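Local coordinates for protein gamma-glutamyl-gamma-aminobutyraldehyde dehydrogenase (Burkholderia cenocepacia, PDB 4LIH) that probably oxidises aldehydes to carboxylic acids with NAD(P)+ as a member of the aldehyde dehydrogenase family, at residues E108-E113 with V127-A132. Residues are numbered along the deposited sequence; the frame is centred on the assembly and turned at random.
Sequences ELSLLE and VDVPGA
Val-129 turns its two methyls onto Leu-109 and Ser-110 with CG1 anti to its backbone N, chi1 -179°. CG2 is then anti to the carbonyl carbon and lies beside the backbone N. It reaches the backbone of the facing helix at the Leu-109 to Ser-110 link. Val-129 CG2 lies 3.6 Å from Ser-110 N and 3.9 Å from Leu-109 CB. Val-129 CG1 is 4.1 Å from Leu-109 CD1. The leucine and valine side chains cross at about a right angle. Ser-110 flanks the same CG2 methyl, with OG 3.4 Å from Val-129 CG2. At chi1 -62° this hydroxyl sits beside its own backbone N and hydrogen-bonds back to Leu-106 O, one turn earlier. A polar atom is thus satisfied within its own helix while it packs against a methyl.

At one side of this apolar patch a water joins two carboxylates. It donates to Glu-113 OE2 at 2.7 Å and to Asp-128 OD2 at 2.8 Å. Glu-113 OE2 and Asp-128 OD2 are 4.6 Å apart, and the water probably eases their like charges. Lys-119 forms a salt bridge with Asp-128, and Ile-179 N hydrogen-bonds to Glu-113 OE2.

The contact is buried and pairs helix 106-117 with helix 121-142. Helix 206-218 packs on Leu-109, and helix 178-191 on Glu-113 and Ala-132. These follow parallel strands 195-199 and 157-172, consistent with the Rossmann-type NAD(P)-binding domain of aldehyde dehydrogenases.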
ATOM      1  N   GLU A 108     -30.509  -1.690 -25.921  1.00 12.07           N
ATOM      2  CA  GLU A 108     -30.568  -0.359 -26.534  1.00 12.36           C
ATOM      3  C   GLU A 108     -29.169   0.247 -26.730  1.00 11.88           C
ATOM      4  O   GLU A 108     -28.845   0.759 -27.810  1.00 11.75           O
ATOM      5  CB  GLU A 108     -31.412   0.600 -25.701  1.00 12.74           C
ATOM      6  CG  GLU A 108     -31.626   1.950 -26.341  1.00 13.15           C
ATOM      7  CD  GLU A 108     -32.190   2.983 -25.403  1.00 13.71           C
ATOM      8  OE1 GLU A 108     -32.422   2.674 -24.209  1.00 14.57           O
ATOM      9  OE2 GLU A 108     -32.404   4.113 -25.862  1.00 13.97           O
ATOM     10  N   LEU A 109     -28.339   0.143 -25.700  1.00 11.69           N
ATOM     11  CA  LEU A 109     -27.016   0.766 -25.743  1.00 11.21           C
ATOM     12  C   LEU A 109     -26.124   0.012 -26.733  1.00 11.00           C
ATOM     13  O   LEU A 109     -25.349   0.600 -27.472  1.00 10.82           O
ATOM     14  CB  LEU A 109     -26.390   0.784 -24.349  1.00 11.11           C
ATOM     15  CG  LEU A 109     -26.979   1.768 -23.361  1.00 11.21           C
ATOM     16  CD1 LEU A 109     -26.416   1.519 -21.968  1.00 11.15           C
ATOM     17  CD2 LEU A 109     -26.713   3.196 -23.816  1.00 11.26           C
ATOM     18  N   SER A 110     -26.193  -1.303 -26.681  1.00 10.85           N
ATOM     19  CA  SER A 110     -25.467  -2.129 -27.631  1.00 10.64           C
ATOM     20  C   SER A 110     -25.886  -1.809 -29.078  1.00 10.60           C
ATOM     21  O   SER A 110     -25.023  -1.665 -29.962  1.00 10.30           O
ATOM     22  CB  SER A 110     -25.678  -3.587 -27.311  1.00 10.70           C
ATOM     23  OG  SER A 110     -25.181  -3.910 -26.035  1.00 10.66           O
ATOM     24  N   LEU A 111     -27.190  -1.672 -29.317  1.00 10.65           N
ATOM     25  CA  LEU A 111     -27.685  -1.391 -30.686  1.00 10.70           C
ATOM     26  C   LEU A 111     -27.291   0.014 -31.159  1.00 10.47           C
ATOM     27  O   LEU A 111     -26.904   0.201 -32.302  1.00 10.54           O
ATOM     28  CB  LEU A 111     -29.198  -1.655 -30.780  1.00 11.07           C
ATOM     29  CG  LEU A 111     -29.892  -1.293 -32.123  1.00 11.34           C
ATOM     30  CD1 LEU A 111     -29.425  -2.193 -33.267  1.00 11.50           C
ATOM     31  CD2 LEU A 111     -31.395  -1.395 -31.941  1.00 11.61           C
ATOM     32  N   LEU A 112     -27.365   1.010 -30.278  1.00 10.23           N
ATOM     33  CA  LEU A 112     -26.889   2.344 -30.594  1.00 10.08           C
ATOM     34  C   LEU A 112     -25.418   2.339 -31.006  1.00  9.83           C
ATOM     35  O   LEU A 112     -25.081   2.962 -32.015  1.00  9.90           O
ATOM     36  CB  LEU A 112     -27.068   3.292 -29.407  1.00 10.08           C
ATOM     37  CG  LEU A 112     -28.478   3.681 -29.077  1.00 10.30           C
ATOM     38  CD1 LEU A 112     -28.498   4.356 -27.715  1.00 10.31           C
ATOM     39  CD2 LEU A 112     -28.998   4.643 -30.151  1.00 10.40           C
ATOM     40  N   GLU A 113     -24.575   1.622 -30.253  1.00  9.56           N
ATOM     41  CA  GLU A 113     -23.135   1.531 -30.534  1.00  9.41           C
ATOM     42  C   GLU A 113     -22.831   0.876 -31.874  1.00  9.32           C
ATOM     43  O   GLU A 113     -21.905   1.297 -32.566  1.00  9.18           O
ATOM     44  CB  GLU A 113     -22.402   0.728 -29.423  1.00  9.45           C
ATOM     45  CG  GLU A 113     -20.875   0.924 -29.343  1.00  9.37           C
ATOM     46  CD  GLU A 113     -20.518   2.181 -28.570  1.00  9.42           C
ATOM     47  OE1 GLU A 113     -21.227   3.188 -28.685  1.00  9.70           O
ATOM     48  OE2 GLU A 113     -19.580   2.156 -27.785  1.00  9.39           O
ATOM     49  N   VAL A 127     -18.782  -7.066 -24.898  1.00 11.07           N
ATOM     50  CA  VAL A 127     -17.526  -6.411 -24.571  1.00 10.45           C
ATOM     51  C   VAL A 127     -17.806  -4.969 -24.191  1.00  9.93           C
ATOM     52  O   VAL A 127     -17.517  -4.565 -23.070  1.00  9.79           O
ATOM     53  CB  VAL A 127     -16.527  -6.510 -25.744  1.00 10.51           C
ATOM     54  CG1 VAL A 127     -15.316  -5.601 -25.529  1.00 10.43           C
ATOM     55  CG2 VAL A 127     -16.108  -7.972 -25.984  1.00 10.75           C
ATOM     56  N   ASP A 128     -18.402  -4.186 -25.098  1.00  9.58           N
ATOM     57  CA  ASP A 128     -18.458  -2.714 -24.907  1.00  9.21           C
ATOM     58  C   ASP A 128     -19.389  -2.252 -23.763  1.00  9.06           C
ATOM     59  O   ASP A 128     -18.949  -1.598 -22.836  1.00  8.78           O
ATOM     60  CB  ASP A 128     -18.827  -2.018 -26.256  1.00  9.22           C
ATOM     61  CG  ASP A 128     -17.855  -2.405 -27.381  1.00  9.20           C
ATOM     62  OD1 ASP A 128     -17.956  -3.509 -27.953  1.00  9.48           O
ATOM     63  OD2 ASP A 128     -16.936  -1.636 -27.660  1.00  9.02           O
ATOM     64  N   VAL A 129     -20.680  -2.589 -23.818  1.00  8.95           N
ATOM     65  CA  VAL A 129     -21.596  -2.143 -22.793  1.00  8.86           C
ATOM     66  C   VAL A 129     -21.276  -2.836 -21.416  1.00  8.82           C
ATOM     67  O   VAL A 129     -21.081  -2.170 -20.437  1.00  8.77           O
ATOM     68  CB  VAL A 129     -23.064  -2.300 -23.251  1.00  9.03           C
ATOM     69  CG1 VAL A 129     -24.010  -1.805 -22.152  1.00  9.11           C
ATOM     70  CG2 VAL A 129     -23.303  -1.535 -24.589  1.00  9.03           C
ATOM     71  N   PRO A 130     -21.117  -4.157 -21.359  1.00  8.86           N
ATOM     72  CA  PRO A 130     -20.750  -4.700 -20.040  1.00  8.79           C
ATOM     73  C   PRO A 130     -19.436  -4.145 -19.471  1.00  8.59           C
ATOM     74  O   PRO A 130     -19.341  -3.970 -18.249  1.00  8.50           O
ATOM     75  CB  PRO A 130     -20.631  -6.209 -20.287  1.00  8.92           C
ATOM     76  CG  PRO A 130     -21.397  -6.461 -21.519  1.00  9.01           C
ATOM     77  CD  PRO A 130     -21.290  -5.226 -22.364  1.00  8.95           C
ATOM     78  N   GLY A 131     -18.467  -3.860 -20.349  1.00  8.42           N
ATOM     79  CA  GLY A 131     -17.159  -3.265 -19.971  1.00  8.24           C
ATOM     80  C   GLY A 131     -17.369  -1.887 -19.362  1.00  8.14           C
ATOM     81  O   GLY A 131     -16.761  -1.550 -18.374  1.00  8.19           O
ATOM     82  N   ALA A 132     -18.235  -1.078 -19.966  1.00  8.10           N
ATOM     83  CA  ALA A 132     -18.510   0.247 -19.431  1.00  8.09           C
ATOM     84  C   ALA A 132     -19.089   0.174 -18.027  1.00  8.07           C
ATOM     85  O   ALA A 132     -18.710   0.988 -17.138  1.00  8.13           O
ATOM     86  CB  ALA A 132     -19.467   1.035 -20.353  1.00  8.12           C
TER
HETATM   87  O   HOH W   1     -17.310   1.003 -26.755  1.00  7.83           O